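Local coordinates for protein N-acetyl-beta-D glucosaminidase (Rhizomucor miehei CAU432, PDB 4ZM6) that probably removes N-acetylglucosamine from glycans as a family 3 glycoside hydrolase, and carries a GCN5-related region that binds acetyl-CoA and acts as a glucosamine N-acetyltransferase, at residues Leu367-Pro372 / Ala509-Phe514; Leu420-Asn425 / Phe514-Thr519; Gly93-Gly98 / Thr502-Glu507; Leu382-Ala387 / Ala445-Ile450. One frame throughout, in Å; residues are numbered along the deposited sequence.

Contacts 1 and 3 use helix 503-513, the last helix of the six-stranded alpha/beta domain; contact 2 uses the loop that leaves it, and contact 4 borders its end. Contact 3 lies at the helix start and meets a loop of the family 3 barrel region. The centres of contact 1 and contact 3 are about 11 Å apart. Contact 2 shares F514 with contact 1, their centres about 10 Å apart. Contact 4, whose centre is about 10 Å from that of contact 2, brings in strand 447-452 and is nested within the chain loops closed by contacts 1 and 3. Contacts 1, 2 and 3 alternate along the sequence. D369 of contact 1 is about 9 Å from bound acetyl-CoA.

Contact 1 (Leu367-Pro372 / Ala509-Phe514); sequences LYDRVP and AVRLIF
D369 and R511 reach across to each other at an angle, with the carboxylate and guanidinium planes turned 56° apart. The salt bridge is made by one corner of each group: OD2 of D369 lies 2.6 Å from NH1 of R511, at the edge of the guanidinium and in its plane. The other carboxylate oxygen stays close to the same nitrogen, with D369 OD1 3.0 Å from R511 NH1, so a single terminal nitrogen faces both oxygens instead of a paired, two-nitrogen grip. A bend at chi3 (75°) swings the arginine head off the line of its chain, and its NE is turned to a second carboxylate, that of E516. D369 sits in a type I beta turn from Y368 to V371, by which the chain passes from helix 357-368 to strand 373-377. This is the antiparallel edge strand of the six-stranded sheet in the alpha/beta sandwich domain familiar from family 3 glycosidases, and helix 503-513 packs beside its entrance. There P372 and L512 run past each other in opposite directions. CD1 of L512 rests 3.9 Å from CB of P372 and 3.7 Å from the P372 carbonyl oxygen, while CG of P372 comes up to the backbone N of A509 at 4.2 Å. The side chain of D369 is about 6 Å from that of R520, which binds acetyl-CoA.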
loop_
_atom_site.group_PDB
_atom_site.type_symbol
_atom_site.label_atom_id
_atom_site.label_comp_id
_atom_site.label_asym_id
_atom_site.label_seq_id
_atom_site.Cartn_x
_atom_site.Cartn_y
_atom_site.Cartn_z
ATOM N N LEU A 367 -0.004 -20.276 -23.895
ATOM C CA LEU A 367 0.266 -20.035 -22.483
ATOM C C LEU A 367 1.226 -21.055 -21.908
ATOM O O LEU A 367 2.209 -20.677 -21.271
ATOM C CB LEU A 367 -1.022 -20.022 -21.654
ATOM C CG LEU A 367 -1.960 -18.828 -21.863
ATOM C CD1 LEU A 367 -3.080 -18.865 -20.828
ATOM C CD2 LEU A 367 -1.211 -17.501 -21.802
ATOM N N TYR A 368 0.958 -22.338 -22.140
ATOM C CA TYR A 368 1.742 -23.403 -21.505
ATOM C C TYR A 368 3.227 -23.365 -21.859
ATOM O O TYR A 368 4.043 -23.824 -21.073
ATOM C CB TYR A 368 1.148 -24.788 -21.782
ATOM C CG TYR A 368 0.016 -25.162 -20.843
ATOM C CD1 TYR A 368 0.268 -25.475 -19.508
ATOM C CD2 TYR A 368 -1.304 -25.204 -21.281
ATOM C CE1 TYR A 368 -0.761 -25.819 -18.644
ATOM C CE2 TYR A 368 -2.338 -25.546 -20.423
ATOM C CZ TYR A 368 -2.061 -25.852 -19.107
ATOM O OH TYR A 368 -3.084 -26.195 -18.251
ATOM N N ASP A 369 3.582 -22.801 -23.014
ATOM C CA ASP A 369 4.997 -22.590 -23.368
ATOM C C ASP A 369 5.709 -21.598 -22.441
ATOM O O ASP A 369 6.944 -21.527 -22.426
ATOM C CB ASP A 369 5.128 -22.083 -24.808
ATOM C CG ASP A 369 4.827 -23.149 -25.842
ATOM O OD1 ASP A 369 4.641 -24.328 -25.475
ATOM O OD2 ASP A 369 4.786 -22.807 -27.040
ATOM N N ARG A 370 4.928 -20.822 -21.693
ATOM C CA ARG A 370 5.456 -19.829 -20.762
ATOM C C ARG A 370 5.318 -20.272 -19.294
ATOM O O ARG A 370 5.544 -19.468 -18.387
ATOM C CB ARG A 370 4.713 -18.496 -20.963
ATOM C CG ARG A 370 4.643 -18.000 -22.407
ATOM C CD ARG A 370 3.618 -16.882 -22.585
ATOM N NE ARG A 370 3.884 -15.706 -21.746
ATOM C CZ ARG A 370 2.996 -14.749 -21.460
ATOM N NH1 ARG A 370 1.748 -14.812 -21.922
ATOM N NH2 ARG A 370 3.354 -13.727 -20.687
ATOM N N VAL A 371 4.943 -21.534 -19.063
ATOM C CA VAL A 371 4.633 -22.027 -17.707
ATOM C C VAL A 371 5.789 -22.747 -16.991
ATOM O O VAL A 371 6.237 -22.283 -15.946
ATOM C CB VAL A 371 3.368 -22.917 -17.706
ATOM C CG1 VAL A 371 3.236 -23.703 -16.409
ATOM C CG2 VAL A 371 2.125 -22.064 -17.932
ATOM N N PRO A 372 6.270 -23.881 -17.527
ATOM C CA PRO A 372 7.239 -24.612 -16.715
ATOM C C PRO A 372 8.538 -23.847 -16.465
ATOM O O PRO A 372 8.956 -23.032 -17.291
ATOM C CB PRO A 372 7.504 -25.880 -17.530
ATOM C CG PRO A 372 7.208 -25.492 -18.929
ATOM C CD PRO A 372 6.090 -24.496 -18.853
ATOM N N ALA A 509 6.630 -29.167 -20.819
ATOM C CA ALA A 509 7.778 -29.645 -20.050
ATOM C C ALA A 509 8.771 -30.417 -20.922
ATOM O O ALA A 509 9.987 -30.295 -20.749
ATOM C CB ALA A 509 7.311 -30.505 -18.888
ATOM N N VAL A 510 8.252 -31.206 -21.859
ATOM C CA VAL A 510 9.105 -31.915 -22.809
ATOM C C VAL A 510 9.774 -30.936 -23.774
ATOM O O VAL A 510 10.974 -31.034 -24.032
ATOM C CB VAL A 510 8.316 -32.980 -23.585
ATOM C CG1 VAL A 510 9.127 -33.509 -24.757
ATOM C CG2 VAL A 510 7.929 -34.114 -22.649
ATOM N N ARG A 511 8.999 -29.987 -24.288
ATOM C CA ARG A 511 9.547 -28.933 -25.150
ATOM C C ARG A 511 10.727 -28.217 -24.485
ATOM O O ARG A 511 11.740 -27.936 -25.132
ATOM C CB ARG A 511 8.469 -27.911 -25.508
ATOM C CG ARG A 511 7.314 -28.489 -26.306
ATOM C CD ARG A 511 6.501 -27.389 -26.954
ATOM N NE ARG A 511 7.203 -26.835 -28.110
ATOM C CZ ARG A 511 6.998 -25.621 -28.620
ATOM N NH1 ARG A 511 6.106 -24.795 -28.081
ATOM N NH2 ARG A 511 7.704 -25.226 -29.677
ATOM N N LEU A 512 10.585 -27.946 -23.188
ATOM C CA LEU A 512 11.630 -27.298 -22.405
ATOM C C LEU A 512 12.859 -28.192 -22.303
ATOM O O LEU A 512 13.985 -27.724 -22.474
ATOM C CB LEU A 512 11.121 -26.967 -21.000
ATOM C CG LEU A 512 11.491 -25.600 -20.418
ATOM C CD1 LEU A 512 11.137 -25.574 -18.938
ATOM C CD2 LEU A 512 12.959 -25.269 -20.624
ATOM N N ILE A 513 12.630 -29.474 -22.027
ATOM C CA ILE A 513 13.715 -30.447 -21.867
ATOM C C ILE A 513 14.529 -30.607 -23.155
ATOM O O ILE A 513 15.757 -30.683 -23.105
ATOM C CB ILE A 513 13.171 -31.808 -21.354
ATOM C CG1 ILE A 513 12.787 -31.682 -19.872
ATOM C CG2 ILE A 513 14.192 -32.931 -21.520
ATOM C CD1 ILE A 513 11.902 -32.796 -19.355
ATOM N N PHE A 514 13.856 -30.632 -24.301
ATOM C CA PHE A 514 14.547 -30.721 -25.593
ATOM C C PHE A 514 14.954 -29.362 -26.177
ATOM O O PHE A 514 15.389 -29.286 -27.323
ATOM C CB PHE A 514 13.703 -31.517 -26.595
ATOM C CG PHE A 514 13.670 -32.983 -26.298
ATOM C CD1 PHE A 514 12.778 -33.488 -25.371
ATOM C CD2 PHE A 514 14.563 -33.851 -26.909
ATOM C CE1 PHE A 514 12.757 -34.835 -25.073
ATOM C CE2 PHE A 514 14.548 -35.203 -26.616
ATOM C CZ PHE A 514 13.640 -35.698 -25.697
#

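Contact 2 (Leu420-Asn425 / Phe514-Thr519); sequences LKRHTN and FGEIET
One face of the F514 ring is covered by R422, whose CB stands almost squarely over the ring centre, 3.7 Å from the centroid and 8° off the normal: a CH-pi contact. The R422 guanidinium has the carboxylate of E516 at its edge. The loop carrying both partners starts with a Schellman motif that ends helix 503-513. G515, with positive phi, is its C-prime residue, and E516 N closes back on the carbonyl of R511, which turns the chain so that F514 and E516 both face the end of helix 413-422. R422 answers both with one chain: CB lies over the ring, and the bend at chi2 (82°) turns the rest of the chain toward the acid. The grip is side-on. NE of R422 donates to OE1 of E516 at 3.0 Å, nearly straight at 175°, while R422 NH2 donates to E516 OE2 at 3.1 Å. Both oxygens are met on the syn side, though out of the carboxylate plane. R422 NH2 also forms a salt bridge with E507, and OE2 of E516 has R511 NE as another partner, so the charges alternate in a chain that is probably mutually stabilising. R422 NH1 bonds to the carbonyl of S418, one turn back. Beside R422, CB of H423 approaches the ring obliquely, 4.3 Å from CZ of F514.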
loop_
_atom_site.group_PDB
_atom_site.type_symbol
_atom_site.label_atom_id
_atom_site.label_comp_id
_atom_site.label_asym_id
_atom_site.label_seq_id
_atom_site.Cartn_x
_atom_site.Cartn_y
_atom_site.Cartn_z
ATOM N N LEU A 420 7.774 -39.209 -26.960
ATOM C CA LEU A 420 7.761 -39.996 -28.206
ATOM C C LEU A 420 7.863 -39.141 -29.470
ATOM O O LEU A 420 8.479 -39.564 -30.451
ATOM C CB LEU A 420 6.506 -40.872 -28.306
ATOM C CG LEU A 420 6.521 -42.195 -27.546
ATOM C CD1 LEU A 420 5.120 -42.788 -27.535
ATOM C CD2 LEU A 420 7.525 -43.164 -28.156
ATOM N N LYS A 421 7.254 -37.957 -29.463
ATOM C CA LYS A 421 7.339 -37.060 -30.620
ATOM C C LYS A 421 8.798 -36.654 -30.914
ATOM O O LYS A 421 9.153 -36.424 -32.074
ATOM C CB LYS A 421 6.446 -35.824 -30.442
ATOM N N ARG A 422 9.640 -36.602 -29.879
ATOM C CA ARG A 422 11.044 -36.202 -30.028
ATOM C C ARG A 422 12.024 -37.370 -30.122
ATOM O O ARG A 422 13.080 -37.231 -30.740
ATOM C CB ARG A 422 11.494 -35.300 -28.864
ATOM C CG ARG A 422 10.962 -33.877 -28.901
ATOM C CD ARG A 422 9.558 -33.805 -28.335
ATOM N NE ARG A 422 8.929 -32.513 -28.568
ATOM C CZ ARG A 422 7.656 -32.234 -28.298
ATOM N NH1 ARG A 422 6.856 -33.153 -27.769
ATOM N NH2 ARG A 422 7.180 -31.024 -28.562
ATOM N N HIS A 423 11.711 -38.501 -29.494
ATOM C CA HIS A 423 12.707 -39.565 -29.336
ATOM C C HIS A 423 12.070 -40.924 -29.017
ATOM O O HIS A 423 11.432 -41.096 -27.974
ATOM C CB HIS A 423 13.700 -39.166 -28.246
ATOM C CG HIS A 423 14.917 -40.032 -28.184
ATOM N ND1 HIS A 423 14.929 -41.251 -27.542
ATOM C CD2 HIS A 423 16.169 -39.847 -28.666
ATOM C CE1 HIS A 423 16.135 -41.780 -27.630
ATOM N NE2 HIS A 423 16.908 -40.950 -28.310
ATOM N N THR A 424 12.274 -41.886 -29.915
ATOM C CA THR A 424 11.551 -43.157 -29.884
ATOM C C THR A 424 12.277 -44.257 -29.119
ATOM O O THR A 424 11.638 -45.167 -28.595
ATOM C CB THR A 424 11.263 -43.661 -31.311
ATOM O OG1 THR A 424 12.470 -44.153 -31.916
ATOM C CG2 THR A 424 10.687 -42.540 -32.161
ATOM N N ASN A 425 13.604 -44.187 -29.065
ATOM C CA ASN A 425 14.386 -45.174 -28.323
ATOM C C ASN A 425 14.198 -44.907 -26.821
ATOM O O ASN A 425 15.068 -44.352 -26.141
ATOM C CB ASN A 425 15.860 -45.119 -28.761
ATOM C CG ASN A 425 16.633 -46.389 -28.436
ATOM O OD1 ASN A 425 17.857 -46.411 -28.542
ATOM N ND2 ASN A 425 15.930 -47.451 -28.052
ATOM N N PHE A 514 13.856 -30.632 -24.301
ATOM C CA PHE A 514 14.547 -30.721 -25.593
ATOM C C PHE A 514 14.954 -29.362 -26.177
ATOM O O PHE A 514 15.389 -29.286 -27.323
ATOM C CB PHE A 514 13.703 -31.517 -26.595
ATOM C CG PHE A 514 13.670 -32.983 -26.298
ATOM C CD1 PHE A 514 12.778 -33.488 -25.371
ATOM C CD2 PHE A 514 14.563 -33.851 -26.909
ATOM C CE1 PHE A 514 12.757 -34.835 -25.073
ATOM C CE2 PHE A 514 14.548 -35.203 -26.616
ATOM C CZ PHE A 514 13.640 -35.698 -25.697
ATOM N N GLY A 515 14.826 -28.295 -25.397
ATOM C CA GLY A 515 15.319 -26.987 -25.810
ATOM C C GLY A 515 14.546 -26.301 -26.923
ATOM O O GLY A 515 15.058 -25.378 -27.549
ATOM N N GLU A 516 13.316 -26.737 -27.163
ATOM C CA GLU A 516 12.467 -26.124 -28.178
ATOM C C GLU A 516 11.918 -24.804 -27.674
ATOM O O GLU A 516 11.598 -23.914 -28.453
ATOM C CB GLU A 516 11.294 -27.043 -28.509
ATOM C CG GLU A 516 11.694 -28.374 -29.117
ATOM C CD GLU A 516 10.511 -29.286 -29.346
ATOM O OE1 GLU A 516 10.738 -30.458 -29.725
ATOM O OE2 GLU A 516 9.361 -28.837 -29.144
ATOM N N ILE A 517 11.792 -24.708 -26.359
ATOM C CA ILE A 517 11.184 -23.570 -25.703
ATOM C C ILE A 517 12.151 -23.170 -24.599
ATOM O O ILE A 517 13.042 -23.943 -24.254
ATOM C CB ILE A 517 9.763 -23.957 -25.196
ATOM C CG1 ILE A 517 8.732 -22.933 -25.661
ATOM C CG2 ILE A 517 9.696 -24.170 -23.684
ATOM C CD1 ILE A 517 8.567 -22.878 -27.169
ATOM N N GLU A 518 12.010 -21.965 -24.063
ATOM C CA GLU A 518 12.908 -21.529 -22.998
ATOM C C GLU A 518 12.118 -21.031 -21.796
ATOM O O GLU A 518 11.134 -20.313 -21.943
ATOM C CB GLU A 518 13.879 -20.466 -23.519
ATOM C CG GLU A 518 15.316 -20.674 -23.047
ATOM C CD GLU A 518 16.361 -20.102 -23.999
ATOM O OE1 GLU A 518 16.199 -20.224 -25.235
ATOM O OE2 GLU A 518 17.364 -19.542 -23.508
ATOM N N THR A 519 12.540 -21.452 -20.608
ATOM C CA THR A 519 11.844 -21.078 -19.375
ATOM C C THR A 519 11.740 -19.551 -19.237
ATOM O O THR A 519 12.749 -18.845 -19.196
ATOM C CB THR A 519 12.496 -21.706 -18.105
ATOM O OG1 THR A 519 11.892 -21.153 -16.929
ATOM C CG2 THR A 519 14.010 -21.456 -18.038
#

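Contact 3 (Gly93-Gly98 / Thr502-Glu507)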
loop_
_atom_site.group_PDB
_atom_site.type_symbol
_atom_site.label_atom_id
_atom_site.label_comp_id
_atom_site.label_asym_id
_atom_site.label_seq_id
_atom_site.Cartn_x
_atom_site.Cartn_y
_atom_site.Cartn_z
ATOM N N GLY A 93 -14.020 -29.721 -22.141
ATOM C CA GLY A 93 -13.498 -28.361 -22.261
ATOM C C GLY A 93 -11.981 -28.313 -22.309
ATOM O O GLY A 93 -11.308 -29.315 -22.081
ATOM N N THR A 94 -11.440 -27.134 -22.595
ATOM C CA THR A 94 -10.007 -26.972 -22.809
ATOM C C THR A 94 -9.210 -27.045 -21.507
ATOM O O THR A 94 -9.673 -26.593 -20.465
ATOM C CB THR A 94 -9.717 -25.623 -23.495
ATOM O OG1 THR A 94 -10.543 -25.490 -24.657
ATOM C CG2 THR A 94 -8.246 -25.514 -23.900
ATOM N N TYR A 95 -8.017 -27.632 -21.579
ATOM C CA TYR A 95 -7.037 -27.539 -20.496
ATOM C C TYR A 95 -6.367 -26.167 -20.552
ATOM O O TYR A 95 -5.623 -25.873 -21.487
ATOM C CB TYR A 95 -5.953 -28.624 -20.620
ATOM C CG TYR A 95 -6.409 -30.018 -20.260
ATOM C CD1 TYR A 95 -6.559 -30.395 -18.932
ATOM C CD2 TYR A 95 -6.680 -30.966 -21.245
ATOM C CE1 TYR A 95 -6.981 -31.670 -18.591
ATOM C CE2 TYR A 95 -7.100 -32.242 -20.914
ATOM C CZ TYR A 95 -7.249 -32.591 -19.585
ATOM O OH TYR A 95 -7.670 -33.857 -19.240
ATOM N N LEU A 96 -6.635 -25.327 -19.562
ATOM C CA LEU A 96 -5.921 -24.059 -19.425
ATOM C C LEU A 96 -5.230 -24.021 -18.062
ATOM O O LEU A 96 -5.694 -24.658 -17.113
ATOM C CB LEU A 96 -6.875 -22.872 -19.589
ATOM C CG LEU A 96 -7.542 -22.756 -20.964
ATOM C CD1 LEU A 96 -8.771 -21.860 -20.886
ATOM C CD2 LEU A 96 -6.563 -22.255 -22.016
ATOM N N PRO A 97 -4.112 -23.281 -17.962
ATOM C CA PRO A 97 -3.285 -23.269 -16.750
ATOM C C PRO A 97 -4.053 -23.051 -15.447
ATOM O O PRO A 97 -4.841 -22.113 -15.344
ATOM C CB PRO A 97 -2.332 -22.103 -16.996
ATOM C CG PRO A 97 -2.202 -22.037 -18.473
ATOM C CD PRO A 97 -3.550 -22.413 -19.014
ATOM N N GLY A 98 -3.818 -23.927 -14.473
ATOM C CA GLY A 98 -4.343 -23.762 -13.121
ATOM C C GLY A 98 -3.560 -22.720 -12.355
ATOM O O GLY A 98 -2.634 -22.109 -12.886
ATOM N N THR A 502 -1.338 -31.957 -16.188
ATOM C CA THR A 502 -2.175 -31.932 -17.382
ATOM C C THR A 502 -1.341 -32.258 -18.634
ATOM O O THR A 502 -0.132 -32.010 -18.658
ATOM C CB THR A 502 -2.854 -30.554 -17.543
ATOM O OG1 THR A 502 -1.858 -29.524 -17.606
ATOM C CG2 THR A 502 -3.799 -30.277 -16.370
ATOM N N PRO A 503 -1.976 -32.826 -19.677
ATOM C CA PRO A 503 -1.239 -33.129 -20.920
ATOM C C PRO A 503 -0.462 -31.950 -21.544
ATOM O O PRO A 503 0.686 -32.130 -21.959
ATOM C CB PRO A 503 -2.329 -33.635 -21.874
ATOM C CG PRO A 503 -3.441 -34.095 -20.997
ATOM C CD PRO A 503 -3.367 -33.315 -19.716
ATOM N N PRO A 504 -1.076 -30.757 -21.625
ATOM C CA PRO A 504 -0.289 -29.645 -22.168
ATOM C C PRO A 504 0.868 -29.164 -21.275
ATOM O O PRO A 504 1.865 -28.653 -21.792
ATOM C CB PRO A 504 -1.329 -28.535 -22.368
ATOM C CG PRO A 504 -2.485 -28.910 -21.516
ATOM C CD PRO A 504 -2.497 -30.403 -21.463
ATOM N N ALA A 505 0.745 -29.319 -19.961
ATOM C CA ALA A 505 1.846 -28.984 -19.061
ATOM C C ALA A 505 3.014 -29.952 -19.267
ATOM O O ALA A 505 4.182 -29.551 -19.213
ATOM C CB ALA A 505 1.385 -28.996 -17.614
ATOM N N HIS A 506 2.694 -31.221 -19.511
ATOM C CA HIS A 506 3.708 -32.212 -19.870
ATOM C C HIS A 506 4.296 -31.944 -21.262
ATOM O O HIS A 506 5.503 -32.086 -21.466
ATOM C CB HIS A 506 3.135 -33.631 -19.801
ATOM C CG HIS A 506 2.801 -34.082 -18.411
ATOM N ND1 HIS A 506 1.887 -35.082 -18.150
ATOM C CD2 HIS A 506 3.249 -33.661 -17.204
ATOM C CE1 HIS A 506 1.795 -35.264 -16.846
ATOM N NE2 HIS A 506 2.611 -34.415 -16.249
ATOM N N GLU A 507 3.457 -31.555 -22.218
ATOM C CA GLU A 507 3.958 -31.219 -23.544
ATOM C C GLU A 507 4.994 -30.103 -23.414
ATOM O O GLU A 507 6.134 -30.260 -23.840
ATOM C CB GLU A 507 2.809 -30.823 -24.478
ATOM C CG GLU A 507 3.223 -30.231 -25.826
ATOM C CD GLU A 507 4.018 -31.182 -26.708
ATOM O OE1 GLU A 507 4.547 -30.722 -27.749
ATOM O OE2 GLU A 507 4.107 -32.388 -26.379
#
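T502, which lays its methyl against the Y95 ring, turns its hydroxyl to a different neighbour, a carboxylate oxygen with two partners: OE1 of E500 is hydrogen-bonded by T502 OG1 and also by the hydroxyl of Y368. The other oxygen, OE2, takes the backbone N of G98, so this one glutamate is bonded to both sides of the contact. With chi1 at 58°, OG1 of T502 stands between its own backbone N and carbonyl carbon, and CG2 is left to meet Y95, 3.8 Å from its CD1. The rest of the contact is apolar and centres on the tyrosine. P503 places CD over the middle of one ring face, a CH-pi contact 4.0 Å from the centroid and 12° off the normal. P504 sits nearer the root of the side chain, where its CG is 3.6 Å from CB of Y95. The side chains of both prolines run at about a right angle to that of the tyrosine. T502 is the N-cap of helix 503-513 and the two prolines fill the helix's first two positions; proline suits this turn, where no backbone N-H is needed for the helix's own bonding, and here it supplies an apolar surface as well. Y95 belongs to the family 3 N-terminal region, of the TIM-barrel clan, so the contact joins that part to the alpha/beta domain. Helix 357-368 flanks the junction, its S364 bonded to the Y95 carbonyl and its Y368 packed on T502 and P504, and helix 99-105 starts just after G98.

Contact 4 (Leu382-Ala387 / Ala445-Ile450); sequences LPIRPA and ADWVII
W447 gives up the most surface here, its indole reaching out to lie against I384 and, less broadly, P386. I384 comes over one face of the six-membered ring, displaced to the rim, with its CB 4.2 Å from the centroid and 25° off the normal in a CH-pi contact. The branch methyl does the closer touching: CG2 of I384 lies 3.4 Å from CZ3 of W447. A chi1 of 66° turns CG1 of the isoleucine in between its backbone N and carbonyl carbon, which leaves CB and CG2 as the surface offered to the indole; the two side chains run past each other in opposite directions. P386 meets the five-membered part, its CB 3.6 Å from NE1 of W447, and approaches obliquely. I384 and P386 thus touch the two halves of the indole. The tryptophan has a further neighbour in R474, in cation-pi contact with it. Through CD1, I384 also touches F514, and its backbone is hydrogen-bonded to I513 at the end of helix 503-513. The loop therefore bridges that helix and the sheet. W447 opens strand 447-452, which runs parallel to both its neighbours, 392-397 and 475-479, in the six-stranded sheet of the alpha/beta domain. Along it the side chains alternate: W447 and I449 point to the 382-387 loop, while I450 packs on helix 459-471.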
loop_
_atom_site.group_PDB
_atom_site.type_symbol
_atom_site.label_atom_id
_atom_site.label_comp_id
_atom_site.label_asym_id
_atom_site.label_seq_id
_atom_site.Cartn_x
_atom_site.Cartn_y
_atom_site.Cartn_z
ATOM N N LEU A 382 20.306 -29.716 -19.367
ATOM C CA LEU A 382 19.262 -29.135 -20.200
ATOM C C LEU A 382 19.826 -27.973 -20.999
ATOM O O LEU A 382 20.607 -27.190 -20.471
ATOM C CB LEU A 382 18.108 -28.599 -19.355
ATOM C CG LEU A 382 17.235 -29.575 -18.566
ATOM C CD1 LEU A 382 16.116 -28.792 -17.889
ATOM C CD2 LEU A 382 16.678 -30.669 -19.463
ATOM N N PRO A 383 19.424 -27.841 -22.272
ATOM C CA PRO A 383 18.525 -28.746 -22.985
ATOM C C PRO A 383 19.267 -29.998 -23.403
ATOM O O PRO A 383 20.483 -29.942 -23.613
ATOM C CB PRO A 383 18.100 -27.932 -24.204
ATOM C CG PRO A 383 19.243 -27.012 -24.455
ATOM C CD PRO A 383 19.891 -26.737 -23.128
ATOM N N ILE A 384 18.549 -31.118 -23.486
ATOM C CA ILE A 384 19.153 -32.380 -23.921
ATOM C C ILE A 384 19.056 -32.498 -25.436
ATOM O O ILE A 384 18.064 -32.085 -26.051
ATOM C CB ILE A 384 18.550 -33.632 -23.224
ATOM C CG1 ILE A 384 17.080 -33.866 -23.599
ATOM C CG2 ILE A 384 18.690 -33.512 -21.718
ATOM C CD1 ILE A 384 16.585 -35.248 -23.228
ATOM N N ARG A 385 20.113 -33.033 -26.033
ATOM C CA ARG A 385 20.180 -33.206 -27.476
ATOM C C ARG A 385 20.722 -34.599 -27.724
ATOM O O ARG A 385 21.853 -34.754 -28.196
ATOM C CB ARG A 385 21.091 -32.154 -28.118
ATOM C CG ARG A 385 20.729 -30.707 -27.806
ATOM C CD ARG A 385 21.929 -29.798 -28.021
ATOM N NE ARG A 385 21.760 -28.476 -27.424
ATOM C CZ ARG A 385 20.943 -27.532 -27.886
ATOM N NH1 ARG A 385 20.177 -27.756 -28.955
ATOM N NH2 ARG A 385 20.883 -26.353 -27.268
ATOM N N PRO A 386 19.921 -35.624 -27.385
ATOM C CA PRO A 386 20.383 -37.001 -27.543
ATOM C C PRO A 386 20.548 -37.401 -29.004
ATOM O O PRO A 386 19.938 -36.806 -29.894
ATOM C CB PRO A 386 19.265 -37.821 -26.889
ATOM C CG PRO A 386 18.047 -36.982 -27.055
ATOM C CD PRO A 386 18.525 -35.562 -26.915
ATOM N N ALA A 387 21.388 -38.398 -29.234
ATOM C CA ALA A 387 21.503 -39.018 -30.546
ATOM C C ALA A 387 20.398 -40.061 -30.674
ATOM O O ALA A 387 20.034 -40.717 -29.694
ATOM C CB ALA A 387 22.872 -39.658 -30.715
ATOM N N ALA A 445 21.335 -46.812 -19.276
ATOM C CA ALA A 445 20.719 -45.757 -20.085
ATOM C C ALA A 445 21.660 -44.575 -20.270
ATOM O O ALA A 445 22.499 -44.295 -19.417
ATOM C CB ALA A 445 19.420 -45.287 -19.450
ATOM N N ASP A 446 21.510 -43.886 -21.392
ATOM C CA ASP A 446 22.310 -42.695 -21.668
ATOM C C ASP A 446 21.689 -41.465 -21.009
ATOM O O ASP A 446 22.395 -40.520 -20.647
ATOM C CB ASP A 446 22.449 -42.486 -23.180
ATOM C CG ASP A 446 23.135 -43.658 -23.869
ATOM O OD1 ASP A 446 24.305 -43.955 -23.534
ATOM O OD2 ASP A 446 22.498 -44.282 -24.744
ATOM N N TRP A 447 20.365 -41.480 -20.870
ATOM C CA TRP A 447 19.636 -40.410 -20.198
ATOM C C TRP A 447 18.506 -41.009 -19.365
ATOM O O TRP A 447 17.753 -41.860 -19.849
ATOM C CB TRP A 447 19.050 -39.421 -21.217
ATOM C CG TRP A 447 20.031 -38.893 -22.244
ATOM C CD1 TRP A 447 20.432 -39.519 -23.398
ATOM C CD2 TRP A 447 20.711 -37.632 -22.218
ATOM N NE1 TRP A 447 21.325 -38.727 -24.083
ATOM C CE2 TRP A 447 21.511 -37.563 -23.384
ATOM C CE3 TRP A 447 20.720 -36.552 -21.328
ATOM C CZ2 TRP A 447 22.316 -36.455 -23.676
ATOM C CZ3 TRP A 447 21.520 -35.449 -21.621
ATOM C CH2 TRP A 447 22.306 -35.413 -22.784
ATOM N N VAL A 448 18.397 -40.565 -18.115
ATOM C CA VAL A 448 17.312 -40.975 -17.227
ATOM C C VAL A 448 16.451 -39.761 -16.906
ATOM O O VAL A 448 16.964 -38.737 -16.470
ATOM C CB VAL A 448 17.854 -41.566 -15.912
ATOM C CG1 VAL A 448 16.711 -41.950 -14.978
ATOM C CG2 VAL A 448 18.751 -42.762 -16.201
ATOM N N ILE A 449 15.148 -39.876 -17.139
ATOM C CA ILE A 449 14.203 -38.821 -16.788
ATOM C C ILE A 449 13.232 -39.391 -15.766
ATOM O O ILE A 449 12.563 -40.393 -16.027
ATOM C CB ILE A 449 13.417 -38.307 -18.013
ATOM C CG1 ILE A 449 14.364 -37.671 -19.035
ATOM C CG2 ILE A 449 12.377 -37.280 -17.583
ATOM C CD1 ILE A 449 13.692 -37.270 -20.334
ATOM N N ILE A 450 13.149 -38.752 -14.604
ATOM C CA ILE A 450 12.259 -39.218 -13.551
ATOM C C ILE A 450 11.116 -38.233 -13.355
ATOM O O ILE A 450 11.327 -37.022 -13.305
ATOM C CB ILE A 450 13.014 -39.466 -12.236
ATOM C CG1 ILE A 450 14.116 -40.500 -12.483
ATOM C CG2 ILE A 450 12.056 -39.971 -11.168
ATOM C CD1 ILE A 450 14.921 -40.873 -11.261
#